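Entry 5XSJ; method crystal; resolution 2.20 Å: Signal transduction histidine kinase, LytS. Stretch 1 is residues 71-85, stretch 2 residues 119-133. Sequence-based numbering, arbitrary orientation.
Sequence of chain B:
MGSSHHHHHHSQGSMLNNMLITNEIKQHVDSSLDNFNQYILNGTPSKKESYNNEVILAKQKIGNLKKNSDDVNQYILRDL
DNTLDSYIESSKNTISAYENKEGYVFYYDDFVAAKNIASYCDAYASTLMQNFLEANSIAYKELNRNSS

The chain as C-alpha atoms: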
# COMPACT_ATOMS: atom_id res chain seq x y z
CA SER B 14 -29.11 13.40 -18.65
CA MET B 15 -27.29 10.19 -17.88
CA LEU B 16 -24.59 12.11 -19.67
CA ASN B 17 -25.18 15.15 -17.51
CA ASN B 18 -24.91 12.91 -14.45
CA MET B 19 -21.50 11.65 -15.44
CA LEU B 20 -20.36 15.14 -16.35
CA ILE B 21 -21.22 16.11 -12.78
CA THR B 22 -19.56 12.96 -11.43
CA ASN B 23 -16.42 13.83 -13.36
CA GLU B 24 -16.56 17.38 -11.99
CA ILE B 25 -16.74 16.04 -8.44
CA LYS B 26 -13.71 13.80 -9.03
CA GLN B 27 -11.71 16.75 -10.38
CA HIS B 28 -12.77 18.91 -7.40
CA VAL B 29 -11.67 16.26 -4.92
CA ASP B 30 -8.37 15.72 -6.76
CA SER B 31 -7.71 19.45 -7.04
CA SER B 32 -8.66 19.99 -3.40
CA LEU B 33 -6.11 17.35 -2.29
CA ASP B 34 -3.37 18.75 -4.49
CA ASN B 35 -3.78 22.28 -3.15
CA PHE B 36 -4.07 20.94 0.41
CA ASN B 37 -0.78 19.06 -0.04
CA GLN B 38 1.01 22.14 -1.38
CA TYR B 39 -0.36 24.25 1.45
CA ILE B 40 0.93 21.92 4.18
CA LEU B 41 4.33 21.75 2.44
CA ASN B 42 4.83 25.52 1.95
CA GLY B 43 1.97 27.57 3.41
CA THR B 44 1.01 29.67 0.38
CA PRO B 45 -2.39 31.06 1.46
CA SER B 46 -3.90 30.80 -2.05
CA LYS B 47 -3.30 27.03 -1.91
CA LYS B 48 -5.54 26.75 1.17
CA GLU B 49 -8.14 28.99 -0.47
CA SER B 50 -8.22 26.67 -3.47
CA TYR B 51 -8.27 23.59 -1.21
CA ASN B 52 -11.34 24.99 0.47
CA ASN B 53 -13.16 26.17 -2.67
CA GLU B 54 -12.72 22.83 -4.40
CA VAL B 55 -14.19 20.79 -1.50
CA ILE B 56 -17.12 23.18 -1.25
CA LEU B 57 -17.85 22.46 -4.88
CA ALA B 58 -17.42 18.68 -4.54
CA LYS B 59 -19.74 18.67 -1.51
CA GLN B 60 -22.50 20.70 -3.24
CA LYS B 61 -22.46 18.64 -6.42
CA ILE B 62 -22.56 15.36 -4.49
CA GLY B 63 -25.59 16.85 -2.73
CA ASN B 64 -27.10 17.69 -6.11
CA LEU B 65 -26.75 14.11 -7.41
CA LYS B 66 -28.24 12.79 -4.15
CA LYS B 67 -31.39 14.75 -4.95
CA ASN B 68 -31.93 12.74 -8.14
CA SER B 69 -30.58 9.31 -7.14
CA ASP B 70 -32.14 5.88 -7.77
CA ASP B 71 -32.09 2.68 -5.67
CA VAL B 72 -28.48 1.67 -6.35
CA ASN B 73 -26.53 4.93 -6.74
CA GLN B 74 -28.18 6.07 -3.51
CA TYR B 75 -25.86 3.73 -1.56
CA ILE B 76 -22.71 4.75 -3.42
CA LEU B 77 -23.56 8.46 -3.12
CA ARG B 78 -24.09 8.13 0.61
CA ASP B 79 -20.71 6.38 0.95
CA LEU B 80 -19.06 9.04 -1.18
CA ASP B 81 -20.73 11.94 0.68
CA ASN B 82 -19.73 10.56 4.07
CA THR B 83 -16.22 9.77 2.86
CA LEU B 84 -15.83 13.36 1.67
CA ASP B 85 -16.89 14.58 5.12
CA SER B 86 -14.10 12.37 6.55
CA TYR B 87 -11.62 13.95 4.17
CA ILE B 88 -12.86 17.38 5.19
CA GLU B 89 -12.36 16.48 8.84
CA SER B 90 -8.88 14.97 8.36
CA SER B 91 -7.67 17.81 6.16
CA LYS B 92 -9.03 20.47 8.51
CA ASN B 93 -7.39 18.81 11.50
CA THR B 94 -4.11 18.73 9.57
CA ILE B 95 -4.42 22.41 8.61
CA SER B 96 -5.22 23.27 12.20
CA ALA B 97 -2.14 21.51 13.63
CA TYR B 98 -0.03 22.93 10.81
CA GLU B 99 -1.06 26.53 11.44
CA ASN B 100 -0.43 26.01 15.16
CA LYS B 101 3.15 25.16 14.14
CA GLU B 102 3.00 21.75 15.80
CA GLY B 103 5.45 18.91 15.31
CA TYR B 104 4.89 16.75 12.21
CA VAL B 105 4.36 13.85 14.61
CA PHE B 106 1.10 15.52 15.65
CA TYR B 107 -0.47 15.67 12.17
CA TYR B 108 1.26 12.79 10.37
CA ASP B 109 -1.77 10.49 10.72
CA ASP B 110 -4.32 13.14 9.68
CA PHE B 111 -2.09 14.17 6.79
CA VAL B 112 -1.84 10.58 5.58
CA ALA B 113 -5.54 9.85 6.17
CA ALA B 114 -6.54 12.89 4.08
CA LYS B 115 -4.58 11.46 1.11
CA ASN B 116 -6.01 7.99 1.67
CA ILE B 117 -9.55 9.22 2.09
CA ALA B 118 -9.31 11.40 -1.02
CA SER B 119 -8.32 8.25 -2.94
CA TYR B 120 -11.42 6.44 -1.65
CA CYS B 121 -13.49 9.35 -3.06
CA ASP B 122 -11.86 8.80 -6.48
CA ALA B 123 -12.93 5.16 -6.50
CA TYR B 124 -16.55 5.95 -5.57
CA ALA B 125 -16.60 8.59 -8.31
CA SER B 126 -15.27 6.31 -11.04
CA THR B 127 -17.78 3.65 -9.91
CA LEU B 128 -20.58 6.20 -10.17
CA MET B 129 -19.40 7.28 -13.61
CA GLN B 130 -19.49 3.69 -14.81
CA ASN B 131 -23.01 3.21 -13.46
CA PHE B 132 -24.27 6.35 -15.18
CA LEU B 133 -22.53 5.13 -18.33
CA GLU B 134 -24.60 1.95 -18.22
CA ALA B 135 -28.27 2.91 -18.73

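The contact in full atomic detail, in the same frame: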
# COMPACT_ATOMS: atom_id res chain seq x y z
N ASP B 71 -32.26 3.66 -6.75
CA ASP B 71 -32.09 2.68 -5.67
C ASP B 71 -30.65 2.23 -5.43
O ASP B 71 -30.29 1.92 -4.30
CB ASP B 71 -32.95 1.43 -5.95
CG ASP B 71 -34.43 1.66 -5.66
OD1 ASP B 71 -34.74 2.46 -4.75
OD2 ASP B 71 -35.27 1.02 -6.34
N VAL B 72 -29.84 2.18 -6.48
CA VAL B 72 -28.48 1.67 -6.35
C VAL B 72 -27.46 2.78 -6.07
O VAL B 72 -26.67 2.66 -5.13
CB VAL B 72 -28.05 0.90 -7.62
CG1 VAL B 72 -26.55 0.62 -7.62
CG2 VAL B 72 -28.84 -0.41 -7.74
N ASN B 73 -27.49 3.84 -6.88
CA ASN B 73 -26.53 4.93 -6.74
C ASN B 73 -26.66 5.64 -5.40
O ASN B 73 -25.71 6.23 -4.92
CB ASN B 73 -26.71 5.94 -7.87
CG ASN B 73 -26.37 5.37 -9.22
OD1 ASN B 73 -25.62 4.39 -9.34
ND2 ASN B 73 -26.92 5.98 -10.27
N GLN B 74 -27.86 5.59 -4.85
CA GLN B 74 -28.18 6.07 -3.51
C GLN B 74 -27.14 5.63 -2.47
O GLN B 74 -26.67 6.44 -1.67
CB GLN B 74 -29.56 5.54 -3.14
CG GLN B 74 -30.33 6.26 -2.07
CD GLN B 74 -31.60 5.49 -1.68
OE1 GLN B 74 -31.78 4.32 -2.06
NE2 GLN B 74 -32.49 6.14 -0.93
N TYR B 75 -26.82 4.34 -2.49
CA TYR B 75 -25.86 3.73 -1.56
C TYR B 75 -24.44 4.20 -1.79
O TYR B 75 -23.71 4.44 -0.84
CB TYR B 75 -25.92 2.19 -1.65
CG TYR B 75 -27.20 1.64 -1.07
CD1 TYR B 75 -27.33 1.49 0.30
CD2 TYR B 75 -28.28 1.33 -1.88
CE1 TYR B 75 -28.51 1.03 0.86
CE2 TYR B 75 -29.47 0.86 -1.33
CZ TYR B 75 -29.57 0.72 0.04
OH TYR B 75 -30.73 0.25 0.61
N ILE B 76 -24.05 4.29 -3.06
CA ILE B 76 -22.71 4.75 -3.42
C ILE B 76 -22.56 6.24 -3.09
O ILE B 76 -21.50 6.67 -2.62
CB ILE B 76 -22.42 4.51 -4.92
CG1 ILE B 76 -22.62 3.04 -5.27
CG2 ILE B 76 -21.00 4.94 -5.27
CD1 ILE B 76 -22.57 2.75 -6.76
N LEU B 77 -23.61 7.01 -3.34
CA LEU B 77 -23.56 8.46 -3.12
C LEU B 77 -23.46 8.75 -1.64
O LEU B 77 -22.71 9.65 -1.23
CB LEU B 77 -24.79 9.15 -3.72
CG LEU B 77 -24.70 9.45 -5.21
CD1 LEU B 77 -26.05 9.85 -5.77
CD2 LEU B 77 -23.69 10.54 -5.44
N ARG B 78 -24.19 7.99 -0.84
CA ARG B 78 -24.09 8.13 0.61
C ARG B 78 -22.67 7.80 1.09
O ARG B 78 -22.12 8.52 1.91
CB ARG B 78 -25.11 7.24 1.33
CG ARG B 78 -24.99 7.31 2.85
CD ARG B 78 -26.06 6.51 3.56
NE ARG B 78 -25.97 5.09 3.26
CZ ARG B 78 -26.83 4.18 3.71
NH1 ARG B 78 -27.85 4.55 4.49
NH2 ARG B 78 -26.67 2.90 3.39
N ASP B 79 -22.08 6.72 0.58
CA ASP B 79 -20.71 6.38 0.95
C ASP B 79 -19.73 7.48 0.54
O ASP B 79 -18.81 7.82 1.26
CB ASP B 79 -20.27 5.06 0.31
CG ASP B 79 -20.93 3.84 0.95
OD1 ASP B 79 -21.47 3.96 2.08
OD2 ASP B 79 -20.90 2.76 0.32
N LEU B 80 -19.94 8.02 -0.66
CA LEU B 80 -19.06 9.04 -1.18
C LEU B 80 -19.21 10.34 -0.38
O LEU B 80 -18.23 10.98 -0.02
CB LEU B 80 -19.35 9.26 -2.67
CG LEU B 80 -18.73 10.50 -3.32
CD1 LEU B 80 -17.20 10.52 -3.19
CD2 LEU B 80 -19.17 10.62 -4.76
N ASP B 81 -20.45 10.72 -0.09
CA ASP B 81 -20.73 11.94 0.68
C ASP B 81 -20.13 11.88 2.08
O ASP B 81 -19.47 12.81 2.53
CB ASP B 81 -22.25 12.14 0.77
CG ASP B 81 -22.63 13.56 1.21
OD1 ASP B 81 -21.84 14.50 1.01
OD2 ASP B 81 -23.75 13.72 1.75
N ASN B 82 -20.35 10.76 2.77
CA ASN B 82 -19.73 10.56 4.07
C ASN B 82 -18.21 10.51 4.02
O ASN B 82 -17.54 11.03 4.89
CB ASN B 82 -20.27 9.29 4.70
CG ASN B 82 -21.64 9.48 5.24
OD1 ASN B 82 -21.97 10.57 5.72
ND2 ASN B 82 -22.48 8.45 5.15
N THR B 83 -17.67 9.89 2.98
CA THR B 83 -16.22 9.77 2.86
C THR B 83 -15.62 11.15 2.63
O THR B 83 -14.55 11.47 3.15
CB THR B 83 -15.84 8.79 1.73
OG1 THR B 83 -16.46 7.52 2.00
CG2 THR B 83 -14.34 8.59 1.63
N LEU B 84 -16.30 11.99 1.85
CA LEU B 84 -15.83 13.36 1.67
C LEU B 84 -15.82 14.12 2.99
O LEU B 84 -14.86 14.84 3.29
CB LEU B 84 -16.70 14.12 0.65
CG LEU B 84 -16.11 15.50 0.29
CD1 LEU B 84 -14.82 15.34 -0.50
CD2 LEU B 84 -17.10 16.36 -0.49
N ASP B 85 -16.87 13.95 3.80
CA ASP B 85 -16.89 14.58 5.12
C ASP B 85 -15.68 14.14 5.95
O ASP B 85 -15.12 14.94 6.70
CB ASP B 85 -18.19 14.25 5.88
CG ASP B 85 -19.43 14.90 5.28
OD1 ASP B 85 -19.31 15.88 4.50
OD2 ASP B 85 -20.54 14.43 5.59
N SER B 119 -8.39 9.33 -1.95
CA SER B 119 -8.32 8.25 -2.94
C SER B 119 -9.57 7.39 -2.89
O SER B 119 -10.02 6.92 -3.92
CB SER B 119 -7.07 7.38 -2.75
OG SER B 119 -7.21 6.49 -1.64
N TYR B 120 -10.15 7.17 -1.71
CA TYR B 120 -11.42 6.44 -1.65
C TYR B 120 -12.49 7.19 -2.45
O TYR B 120 -13.28 6.56 -3.17
CB TYR B 120 -11.92 6.24 -0.22
CG TYR B 120 -10.94 5.61 0.73
CD1 TYR B 120 -9.95 4.73 0.28
CD2 TYR B 120 -10.99 5.89 2.09
CE1 TYR B 120 -9.05 4.16 1.16
CE2 TYR B 120 -10.11 5.33 2.97
CZ TYR B 120 -9.14 4.47 2.51
OH TYR B 120 -8.27 3.93 3.42
N CYS B 121 -12.53 8.52 -2.31
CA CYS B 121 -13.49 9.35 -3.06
C CYS B 121 -13.35 9.13 -4.58
O CYS B 121 -14.33 8.96 -5.29
CB CYS B 121 -13.32 10.84 -2.70
SG CYS B 121 -13.82 11.26 -0.99
N ASP B 122 -12.11 9.11 -5.07
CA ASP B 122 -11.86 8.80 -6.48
C ASP B 122 -12.46 7.50 -6.95
O ASP B 122 -12.97 7.43 -8.06
CB ASP B 122 -10.36 8.77 -6.76
CG ASP B 122 -9.79 10.15 -6.90
OD1 ASP B 122 -10.60 11.10 -6.97
OD2 ASP B 122 -8.55 10.28 -6.93
N ALA B 123 -12.38 6.46 -6.11
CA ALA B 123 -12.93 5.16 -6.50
C ALA B 123 -14.46 5.17 -6.52
O ALA B 123 -15.07 4.58 -7.41
CB ALA B 123 -12.42 4.05 -5.57
N TYR B 124 -15.09 5.83 -5.54
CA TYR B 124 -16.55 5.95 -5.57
C TYR B 124 -17.00 6.70 -6.83
O TYR B 124 -17.97 6.32 -7.48
CB TYR B 124 -17.07 6.67 -4.31
CG TYR B 124 -16.86 5.88 -3.04
CD1 TYR B 124 -17.24 4.55 -2.96
CD2 TYR B 124 -16.25 6.45 -1.94
CE1 TYR B 124 -17.04 3.81 -1.82
CE2 TYR B 124 -16.04 5.71 -0.78
CZ TYR B 124 -16.44 4.40 -0.73
OH TYR B 124 -16.22 3.66 0.41
N ALA B 125 -16.25 7.74 -7.18
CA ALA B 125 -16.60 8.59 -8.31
C ALA B 125 -16.49 7.83 -9.63
O ALA B 125 -17.36 7.94 -10.48
CB ALA B 125 -15.70 9.81 -8.35
N SER B 126 -15.43 7.04 -9.79
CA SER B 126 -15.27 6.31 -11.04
C SER B 126 -16.31 5.18 -11.10
O SER B 126 -16.81 4.86 -12.17
CB SER B 126 -13.85 5.77 -11.17
OG SER B 126 -13.78 4.49 -10.57
N THR B 127 -16.68 4.62 -9.96
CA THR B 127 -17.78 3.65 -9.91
C THR B 127 -19.10 4.29 -10.33
O THR B 127 -19.86 3.73 -11.13
CB THR B 127 -17.95 3.04 -8.51
OG1 THR B 127 -16.80 2.27 -8.16
CG2 THR B 127 -19.18 2.16 -8.45
N LEU B 128 -19.38 5.47 -9.78
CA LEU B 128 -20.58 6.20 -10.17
C LEU B 128 -20.60 6.46 -11.67
O LEU B 128 -21.62 6.26 -12.33
CB LEU B 128 -20.68 7.51 -9.41
CG LEU B 128 -21.42 7.43 -8.09
CD1 LEU B 128 -21.34 8.78 -7.37
CD2 LEU B 128 -22.87 7.01 -8.30
N MET B 129 -19.47 6.91 -12.20
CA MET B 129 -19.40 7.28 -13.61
C MET B 129 -19.69 6.09 -14.50
O MET B 129 -20.32 6.22 -15.54
CB MET B 129 -18.03 7.87 -13.95
CG MET B 129 -18.05 9.00 -14.97
SD MET B 129 -16.40 9.74 -15.14
CE MET B 129 -15.97 10.02 -13.42
N GLN B 130 -19.22 4.92 -14.08
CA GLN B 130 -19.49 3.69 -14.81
C GLN B 130 -20.97 3.33 -14.77
O GLN B 130 -21.52 2.90 -15.78
CB GLN B 130 -18.66 2.54 -14.26
CG GLN B 130 -17.16 2.68 -14.44
CD GLN B 130 -16.42 1.43 -13.99
OE1 GLN B 130 -16.65 0.33 -14.52
NE2 GLN B 130 -15.55 1.58 -12.99
N ASN B 131 -21.59 3.49 -13.61
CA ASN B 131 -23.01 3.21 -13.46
C ASN B 131 -23.89 4.12 -14.31
O ASN B 131 -24.84 3.66 -14.94
CB ASN B 131 -23.41 3.33 -12.00
CG ASN B 131 -22.85 2.22 -11.16
OD1 ASN B 131 -22.07 1.40 -11.65
ND2 ASN B 131 -23.24 2.18 -9.89
N PHE B 132 -23.58 5.41 -14.32
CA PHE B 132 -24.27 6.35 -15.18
C PHE B 132 -24.05 6.00 -16.66
O PHE B 132 -24.93 6.18 -17.49
CB PHE B 132 -23.80 7.78 -14.92
CG PHE B 132 -24.31 8.34 -13.62
CD1 PHE B 132 -25.63 8.17 -13.25
CD2 PHE B 132 -23.46 9.03 -12.78
CE1 PHE B 132 -26.10 8.69 -12.05
CE2 PHE B 132 -23.92 9.56 -11.59
CZ PHE B 132 -25.24 9.39 -11.22
N LEU B 133 -22.86 5.49 -16.97
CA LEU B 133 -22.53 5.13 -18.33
C LEU B 133 -23.39 3.97 -18.82
O LEU B 133 -23.57 3.80 -20.02
CB LEU B 133 -21.04 4.77 -18.43
CG LEU B 133 -20.40 4.67 -19.81
CD1 LEU B 133 -20.63 5.93 -20.61
CD2 LEU B 133 -18.91 4.43 -19.66
O HOH W 1 -14.61 5.29 2.23

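A single direct hydrogen bond crosses this otherwise largely apolar contact, and it joins two asparagines: Asn131 ND2 donates to Asn73 OD1 at 3.3 Å. The amide N-H of one side chain pairs with the amide oxygen of the other, a neutral link near one end of the packing.

The two helices run nearly antiparallel, at 159°, their axes approaching to 9.4 Å, and the two stretches bury 684 Å², both sides summed. Three side chains interlock as knobs in holes. Ile76 fits among Tyr124, Thr127, Leu128 and Asn131; beta-branching gives it two arms, and its CG2 lies 3.8 Å from Leu128 CG, while its CD1 lies 3.8 Å from Thr127 CG2. Leu128 sits among Asn73, Ile76, Leu77 and Leu80; its CA-to-CB bond points sideways, but the end of its side chain comes nearer, bringing CD1 to 3.5 Å from Leu77 CD2.

Tyr124, the third knob, sits among Ile76, Asp79, Leu80 and Thr83. Asp79 CB lies over its ring face, 4.2 Å from the ring centroid, so the aspartate contributes its methylene here. The tyrosine hydroxyl is linked through a water to Thr83: the water lies 2.9 Å from both Tyr124 OH and Thr83 OG1. Thr83 also uses its methyl, CG2 lying 3.8 Å from Cys121 SG. At Cys121, a small residue, the backbones are close: its CA is 5.9 Å from Leu80 CA.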